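Local coordinates for tyrosine-protein kinase receptor torso (Bombyx mori, PDB 5AOQ) that acts as a probable receptor tyrosine kinase that binds prothoracicotropic hormone and activates MAPK signalling to ERK, helping to initiate metamorphosis, at residues G54-P59 / D133-P138; V58-K63 / I120-L125; I191-Q196 / F213-L218. All coordinates share one frame; numbering follows the deposited sequence.

Interaction 1 (G54-P59 / D133-P138); sequences GISDVP and DWMEGP
Residues 54-59 run alongside 133-136 in the same general direction, their end-to-end lines 37° apart, and one parallel beta bridge joins Ile55 to Trp134 with a CA-to-CA distance of 4.6 Å. Trp134 supplies both of its backbone polar groups to this bridge, gripping the residues that flank Ile55. Its N donates to Gly54 O at 2.8 Å, arriving from above the carbonyl plane. Its O receives Ser56 N at 3.1 Å in a straight bond, 167° at the hydrogen, and the donor lies almost on the line of the C=O axis. Ser56 OG, held between its own backbone N and carbonyl carbon, adds a weak bond to Trp134 O at 3.4 Å, so this oxygen has two donors. Just before the bridge in sequence, Asp133 folds its carboxylate back along Gly54, and OD1 takes a weak bond from Gly54 N at 3.5 Å.

The first fibronectin type III domain is thereby extended at an edge: strand 134-140 is the outermost of an antiparallel four-stranded sheet, pairing through Met135 with Ser122 of strand 118-124, and residues 55-56 add a short, weakly bonded parallel stretch on its other side. Comparable parallel pairing of an early segment with the last strand occurs in immunoglobulin-like sandwiches.

Ile55 and Trp134 project from the same face, where Ile55 CG1 lies 4.3 Å from Trp134 CB. The indole edge at CD1 borders Gly54 O, while the ring is packed among Leu84, Ile86 and Trp121. Past the corner at Asp57, Met135 and Val58 lie side by side and point the same way. Val58 CG1, anti to its backbone N, touches Met135 SD at 3.7 Å, and Met135 CB rests 3.5 Å from Val58 O.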
# COMPACT_ATOMS: atom_id res chain seq x y z
N GLY A 54 -15.55 -29.23 -14.56
CA GLY A 54 -16.98 -29.45 -14.73
C GLY A 54 -17.79 -29.09 -13.50
O GLY A 54 -17.33 -28.33 -12.65
N ILE A 55 -19.00 -29.62 -13.42
CA ILE A 55 -19.91 -29.34 -12.31
C ILE A 55 -20.63 -30.62 -11.88
O ILE A 55 -21.25 -31.29 -12.71
CB ILE A 55 -20.96 -28.27 -12.69
CG1 ILE A 55 -20.26 -26.97 -13.10
CG2 ILE A 55 -21.91 -28.02 -11.52
CD1 ILE A 55 -21.19 -25.94 -13.69
N SER A 56 -20.56 -30.94 -10.60
CA SER A 56 -21.13 -32.18 -10.08
C SER A 56 -22.52 -31.98 -9.48
O SER A 56 -22.93 -30.85 -9.20
CB SER A 56 -20.20 -32.79 -9.02
OG SER A 56 -20.13 -31.96 -7.88
N ASP A 57 -23.23 -33.09 -9.28
CA ASP A 57 -24.52 -33.06 -8.60
C ASP A 57 -24.33 -32.81 -7.12
O ASP A 57 -25.25 -32.37 -6.43
CB ASP A 57 -25.27 -34.38 -8.81
CG ASP A 57 -25.56 -34.67 -10.27
OD1 ASP A 57 -25.73 -33.71 -11.04
OD2 ASP A 57 -25.62 -35.86 -10.63
N VAL A 58 -23.12 -33.09 -6.64
CA VAL A 58 -22.80 -32.98 -5.22
C VAL A 58 -23.02 -31.56 -4.70
O VAL A 58 -22.35 -30.62 -5.15
CB VAL A 58 -21.33 -33.38 -4.95
CG1 VAL A 58 -21.01 -33.29 -3.46
CG2 VAL A 58 -21.05 -34.78 -5.47
N PRO A 59 -23.97 -31.38 -3.77
CA PRO A 59 -24.10 -30.06 -3.14
C PRO A 59 -22.90 -29.77 -2.25
O PRO A 59 -22.32 -30.69 -1.67
CB PRO A 59 -25.39 -30.18 -2.31
CG PRO A 59 -26.09 -31.38 -2.85
CD PRO A 59 -25.01 -32.31 -3.29
N ASP A 133 -14.55 -30.90 -10.26
CA ASP A 133 -15.80 -30.23 -10.62
C ASP A 133 -16.41 -29.41 -9.49
O ASP A 133 -16.37 -29.80 -8.32
CB ASP A 133 -16.81 -31.28 -11.11
CG ASP A 133 -16.32 -32.03 -12.33
OD1 ASP A 133 -15.10 -32.03 -12.58
OD2 ASP A 133 -17.16 -32.61 -13.05
N TRP A 134 -16.96 -28.25 -9.85
CA TRP A 134 -17.54 -27.32 -8.89
C TRP A 134 -18.73 -27.92 -8.15
O TRP A 134 -19.49 -28.71 -8.71
CB TRP A 134 -17.98 -26.03 -9.61
CG TRP A 134 -16.83 -25.23 -10.12
CD1 TRP A 134 -16.33 -25.22 -11.40
CD2 TRP A 134 -16.03 -24.30 -9.38
NE1 TRP A 134 -15.27 -24.35 -11.49
CE2 TRP A 134 -15.06 -23.77 -10.26
CE3 TRP A 134 -16.04 -23.86 -8.05
CZ2 TRP A 134 -14.12 -22.84 -9.86
CZ3 TRP A 134 -15.09 -22.94 -7.65
CH2 TRP A 134 -14.15 -22.43 -8.55
N MET A 135 -18.88 -27.53 -6.88
CA MET A 135 -19.99 -27.97 -6.06
C MET A 135 -20.87 -26.78 -5.69
O MET A 135 -20.38 -25.75 -5.21
CB MET A 135 -19.49 -28.67 -4.80
CG MET A 135 -18.64 -29.90 -5.09
SD MET A 135 -18.25 -30.86 -3.61
CE MET A 135 -17.23 -32.14 -4.32
N GLU A 136 -22.17 -26.93 -5.91
CA GLU A 136 -23.12 -25.85 -5.71
C GLU A 136 -23.29 -25.52 -4.23
O GLU A 136 -23.56 -26.41 -3.42
CB GLU A 136 -24.47 -26.22 -6.34
CG GLU A 136 -25.43 -25.06 -6.50
CD GLU A 136 -26.65 -25.44 -7.34
OE1 GLU A 136 -26.85 -26.65 -7.58
OE2 GLU A 136 -27.39 -24.53 -7.75
N GLY A 137 -23.13 -24.25 -3.89
CA GLY A 137 -23.24 -23.79 -2.52
C GLY A 137 -24.52 -23.01 -2.29
O GLY A 137 -25.45 -23.09 -3.10
N PRO A 138 -24.57 -22.24 -1.19
CA PRO A 138 -25.76 -21.45 -0.87
C PRO A 138 -25.75 -20.07 -1.54
O PRO A 138 -24.77 -19.71 -2.19
CB PRO A 138 -25.70 -21.31 0.65
CG PRO A 138 -24.26 -21.57 1.03
CD PRO A 138 -23.51 -22.05 -0.19

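Interaction 2 (V58-K63 / I120-L125); sequences VPSTVK and IWSTYL
Ile120 opens the contact on strand 118-124 with its side chain directed at residues 58-63, its CG2 reaching Val62 CG1 at a loose 4.5 Å. Both residues are buried; Leu87 lies against Ile120 and Phe85 against Val62, so two branched apolar groups meet only through one branch methyl each within a larger hydrophobic layer. Trp121 turns its CB to the far side, where the side chain touches Trp134 and Ile86.

Ser122 is the centre of the contact. Its OG sits between its own backbone N and carbonyl carbon (chi1 66°), whereas Ser60 OG is anti to the backbone N (chi1 -167°), and these two settings bring the hydroxyls tip to tip. They form a hydrogen bond of 2.5 Å between Ser60 OG and Ser122 OG. Ser122 CB also lies 3.9 Å from Val62 CG2, so the same short side chain meets a hydroxyl through OG and a methyl through CB.

Such alternation is that of any beta strand; here the strand belongs to the first fibronectin type III domain, and its Ile120 and Ser122 look towards the crossing segment. That segment leaves the edge of the sheet, where Ser60 bonds to the backbone of Glu136, and passes across strand 118-124 to start strand 63-68, whose Lys63 pairs with Glu75.

Thr123 again points away. Tyr124, whose CB lies to one side, swings its phenol back so that OH comes 4.4 Å from Thr61 OG1, too long for a hydrogen bond; Ser79 and Gln132 also touch this side chain.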
# COMPACT_ATOMS: atom_id res chain seq x y z
N VAL A 58 -23.12 -33.09 -6.64
CA VAL A 58 -22.80 -32.98 -5.22
C VAL A 58 -23.02 -31.56 -4.70
O VAL A 58 -22.35 -30.62 -5.15
CB VAL A 58 -21.33 -33.38 -4.95
CG1 VAL A 58 -21.01 -33.29 -3.46
CG2 VAL A 58 -21.05 -34.78 -5.47
N PRO A 59 -23.97 -31.38 -3.77
CA PRO A 59 -24.10 -30.06 -3.14
C PRO A 59 -22.90 -29.77 -2.25
O PRO A 59 -22.32 -30.69 -1.67
CB PRO A 59 -25.39 -30.18 -2.31
CG PRO A 59 -26.09 -31.38 -2.85
CD PRO A 59 -25.01 -32.31 -3.29
N SER A 60 -22.54 -28.50 -2.14
CA SER A 60 -21.38 -28.11 -1.35
C SER A 60 -21.68 -28.18 0.15
O SER A 60 -22.80 -27.90 0.58
CB SER A 60 -20.94 -26.70 -1.74
OG SER A 60 -19.66 -26.43 -1.21
N THR A 61 -20.68 -28.57 0.93
CA THR A 61 -20.84 -28.70 2.38
C THR A 61 -20.59 -27.36 3.09
O THR A 61 -20.68 -27.28 4.31
CB THR A 61 -19.89 -29.76 2.97
OG1 THR A 61 -18.53 -29.36 2.76
CG2 THR A 61 -20.12 -31.11 2.32
N VAL A 62 -20.28 -26.33 2.31
CA VAL A 62 -20.00 -25.01 2.86
C VAL A 62 -21.18 -24.49 3.66
O VAL A 62 -22.33 -24.80 3.35
CB VAL A 62 -19.65 -24.01 1.73
CG1 VAL A 62 -19.49 -22.59 2.27
CG2 VAL A 62 -18.38 -24.44 1.02
N LYS A 63 -20.89 -23.70 4.69
CA LYS A 63 -21.91 -23.04 5.49
C LYS A 63 -21.55 -21.59 5.77
O LYS A 63 -20.46 -21.30 6.27
CB LYS A 63 -22.12 -23.79 6.81
CG LYS A 63 -23.42 -24.60 6.88
CD LYS A 63 -24.67 -23.74 6.75
CE LYS A 63 -24.76 -22.66 7.82
NZ LYS A 63 -26.02 -21.87 7.72
N ILE A 120 -22.12 -19.06 -3.81
CA ILE A 120 -20.83 -19.62 -3.46
C ILE A 120 -20.61 -20.93 -4.21
O ILE A 120 -21.52 -21.75 -4.31
CB ILE A 120 -20.71 -19.88 -1.94
CG1 ILE A 120 -21.10 -18.63 -1.15
CG2 ILE A 120 -19.30 -20.33 -1.58
CD1 ILE A 120 -21.23 -18.86 0.35
N TRP A 121 -19.41 -21.10 -4.74
CA TRP A 121 -19.01 -22.36 -5.36
C TRP A 121 -17.64 -22.79 -4.86
O TRP A 121 -16.71 -21.98 -4.82
CB TRP A 121 -19.01 -22.24 -6.89
CG TRP A 121 -20.38 -22.12 -7.48
CD1 TRP A 121 -21.11 -20.98 -7.62
CD2 TRP A 121 -21.18 -23.18 -8.02
NE1 TRP A 121 -22.32 -21.26 -8.21
CE2 TRP A 121 -22.39 -22.61 -8.46
CE3 TRP A 121 -21.00 -24.56 -8.17
CZ2 TRP A 121 -23.40 -23.36 -9.05
CZ3 TRP A 121 -22.00 -25.31 -8.74
CH2 TRP A 121 -23.19 -24.71 -9.18
N SER A 122 -17.53 -24.06 -4.47
CA SER A 122 -16.33 -24.59 -3.83
C SER A 122 -15.64 -25.66 -4.67
O SER A 122 -16.28 -26.33 -5.48
CB SER A 122 -16.67 -25.16 -2.45
OG SER A 122 -17.52 -26.29 -2.55
N THR A 123 -14.33 -25.81 -4.47
CA THR A 123 -13.55 -26.84 -5.16
C THR A 123 -12.38 -27.32 -4.30
O THR A 123 -11.85 -26.57 -3.48
CB THR A 123 -12.99 -26.31 -6.50
OG1 THR A 123 -14.08 -25.99 -7.37
CG2 THR A 123 -12.09 -27.34 -7.17
N TYR A 124 -11.99 -28.58 -4.50
CA TYR A 124 -10.77 -29.13 -3.91
C TYR A 124 -9.65 -29.14 -4.94
O TYR A 124 -9.83 -29.61 -6.07
CB TYR A 124 -11.02 -30.54 -3.37
CG TYR A 124 -12.06 -30.59 -2.28
CD1 TYR A 124 -11.73 -30.27 -0.97
CD2 TYR A 124 -13.37 -30.97 -2.55
CE1 TYR A 124 -12.67 -30.32 0.04
CE2 TYR A 124 -14.32 -31.02 -1.54
CZ TYR A 124 -13.96 -30.70 -0.25
OH TYR A 124 -14.89 -30.74 0.76
N LEU A 125 -8.49 -28.62 -4.55
CA LEU A 125 -7.34 -28.53 -5.45
C LEU A 125 -6.41 -29.73 -5.34
O LEU A 125 -6.24 -30.29 -4.26
CB LEU A 125 -6.55 -27.25 -5.16
CG LEU A 125 -7.14 -25.94 -5.71
CD1 LEU A 125 -6.49 -24.74 -5.04
CD2 LEU A 125 -6.94 -25.88 -7.21

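Interaction 3 (I191-Q196 / F213-L218); sequences IANICQ and FDVENL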
# COMPACT_ATOMS: atom_id res chain seq x y z
N ILE A 191 -11.80 -6.48 15.64
CA ILE A 191 -11.28 -5.77 16.81
C ILE A 191 -10.15 -4.82 16.45
O ILE A 191 -9.25 -5.18 15.68
CB ILE A 191 -10.76 -6.76 17.87
CG1 ILE A 191 -11.83 -7.78 18.23
CG2 ILE A 191 -10.27 -6.01 19.11
CD1 ILE A 191 -11.83 -9.00 17.33
N ALA A 192 -10.21 -3.62 17.01
CA ALA A 192 -9.12 -2.65 16.89
C ALA A 192 -8.78 -2.09 18.26
O ALA A 192 -9.67 -1.72 19.02
CB ALA A 192 -9.51 -1.54 15.94
N ASN A 193 -7.49 -2.03 18.59
CA ASN A 193 -7.05 -1.52 19.89
C ASN A 193 -5.84 -0.60 19.78
O ASN A 193 -4.90 -0.88 19.03
CB ASN A 193 -6.72 -2.68 20.83
CG ASN A 193 -6.30 -2.20 22.21
OD1 ASN A 193 -6.93 -1.32 22.80
ND2 ASN A 193 -5.23 -2.79 22.74
N ILE A 194 -5.88 0.50 20.53
CA ILE A 194 -4.79 1.47 20.53
C ILE A 194 -4.59 2.07 21.93
O ILE A 194 -5.54 2.18 22.71
CB ILE A 194 -5.07 2.60 19.51
CG1 ILE A 194 -3.90 3.59 19.42
CG2 ILE A 194 -6.36 3.34 19.85
CD1 ILE A 194 -2.60 2.97 18.95
N CYS A 195 -3.35 2.44 22.23
CA CYS A 195 -3.01 3.09 23.50
C CYS A 195 -2.13 4.31 23.27
O CYS A 195 -1.49 4.43 22.23
CB CYS A 195 -2.31 2.11 24.44
SG CYS A 195 -3.30 0.69 24.95
N GLN A 196 -2.07 5.19 24.26
CA GLN A 196 -1.31 6.43 24.16
C GLN A 196 0.18 6.17 23.97
O GLN A 196 0.89 7.00 23.39
CB GLN A 196 -1.53 7.29 25.41
CG GLN A 196 -0.89 8.67 25.36
CD GLN A 196 -1.11 9.46 26.64
OE1 GLN A 196 -1.93 9.08 27.48
NE2 GLN A 196 -0.37 10.55 26.79
N PHE A 213 -10.03 -11.38 23.14
CA PHE A 213 -8.98 -10.64 22.45
C PHE A 213 -7.80 -10.37 23.36
O PHE A 213 -7.95 -9.75 24.41
CB PHE A 213 -9.53 -9.33 21.90
CG PHE A 213 -8.52 -8.52 21.14
CD1 PHE A 213 -8.06 -8.94 19.91
CD2 PHE A 213 -8.05 -7.33 21.66
CE1 PHE A 213 -7.13 -8.20 19.21
CE2 PHE A 213 -7.12 -6.57 20.96
CZ PHE A 213 -6.66 -7.01 19.74
N ASP A 214 -6.62 -10.82 22.95
CA ASP A 214 -5.40 -10.63 23.73
C ASP A 214 -4.68 -9.36 23.28
O ASP A 214 -4.74 -8.98 22.11
CB ASP A 214 -4.48 -11.84 23.59
CG ASP A 214 -5.16 -13.14 23.94
OD1 ASP A 214 -6.10 -13.12 24.77
OD2 ASP A 214 -4.76 -14.19 23.40
N VAL A 215 -4.01 -8.71 24.23
CA VAL A 215 -3.19 -7.54 23.93
C VAL A 215 -1.87 -7.65 24.68
O VAL A 215 -1.81 -8.15 25.80
CB VAL A 215 -3.91 -6.23 24.32
CG1 VAL A 215 -3.04 -5.03 23.97
CG2 VAL A 215 -5.25 -6.14 23.63
N GLU A 216 -0.80 -7.17 24.04
CA GLU A 216 0.53 -7.23 24.63
C GLU A 216 1.25 -5.89 24.52
O GLU A 216 0.78 -4.96 23.86
CB GLU A 216 1.36 -8.32 23.95
CG GLU A 216 0.70 -9.69 23.96
CD GLU A 216 1.52 -10.74 23.25
OE1 GLU A 216 2.67 -10.44 22.84
OE2 GLU A 216 1.03 -11.88 23.10
N ASN A 217 2.40 -5.81 25.18
CA ASN A 217 3.25 -4.62 25.15
C ASN A 217 2.56 -3.39 25.75
O ASN A 217 2.90 -2.25 25.41
CB ASN A 217 3.69 -4.32 23.72
CG ASN A 217 4.14 -5.57 22.98
OD1 ASN A 217 4.63 -6.52 23.59
ND2 ASN A 217 3.96 -5.57 21.66
N LEU A 218 1.59 -3.62 26.63
CA LEU A 218 0.94 -2.53 27.35
C LEU A 218 1.86 -2.01 28.46
O LEU A 218 2.83 -2.67 28.82
CB LEU A 218 -0.39 -2.99 27.95
CG LEU A 218 -1.51 -3.32 26.96
CD1 LEU A 218 -2.70 -3.91 27.69
CD2 LEU A 218 -1.92 -2.08 26.17
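Phe213, Asn193 and Ile191 bury the most surface where the two sheets of the second fibronectin type III domain face each other, a beta sandwich in which strand 189-195 belongs to the four-stranded layer and strand 212-218 to the three-stranded one. The strand segments run nearly alongside each other, 9.4 Å apart at closest approach and inclined by 24°, so their meeting is made entirely by side chains projecting into the space between layers.

Phe213 has its CG anti to the backbone N, which carries the ring towards strand 189-195. Ile191 advances in the opposite sense, and its CG2 comes to lie over the ring centre, 3.5 Å from the centroid and only 5° off the ring normal. This is a CH-pi contact, with a methyl centred on the aromatic face. Asn193, two residues on, sets its CB 3.9 Å from Phe213 CE2, and the rest of its side chain crosses Val215 obliquely. Ile226 of strand 223-230 borders all three principal residues.

The alternate residues Ala192 and Ile194 point to the outer side of the sheet, where they pack on Ile23 of the hormone chain; one strand thus contributes to core and ligand surface alike. At the far end Leu218, beyond the break in its strand, brings CD2 to 3.3 Å from SG of Cys195, the sulphur disulfide-bonded to Cys224.

Overall arrangement
Interactions 1 and 2 form one continuous unit in the first fibronectin type III domain: their centres are 6 Å apart, they share Val58 and Pro59, and strands 118-124 and 134-140 are neighbours in one sheet. Glu136 O and Ser60 N, 2.7 Å apart, probably join them by a hydrogen bond. Interaction 3 differs in being face-to-face side-chain packing between sheets, and it belongs to the second domain, its centre about 43 Å from that of interaction 1 and about 37 Å from that of interaction 2. It alone adjoins the hormone site: the Ile191 side chain lies about 6 Å from those of Asp190 and Lys204, both implicated in ligand binding.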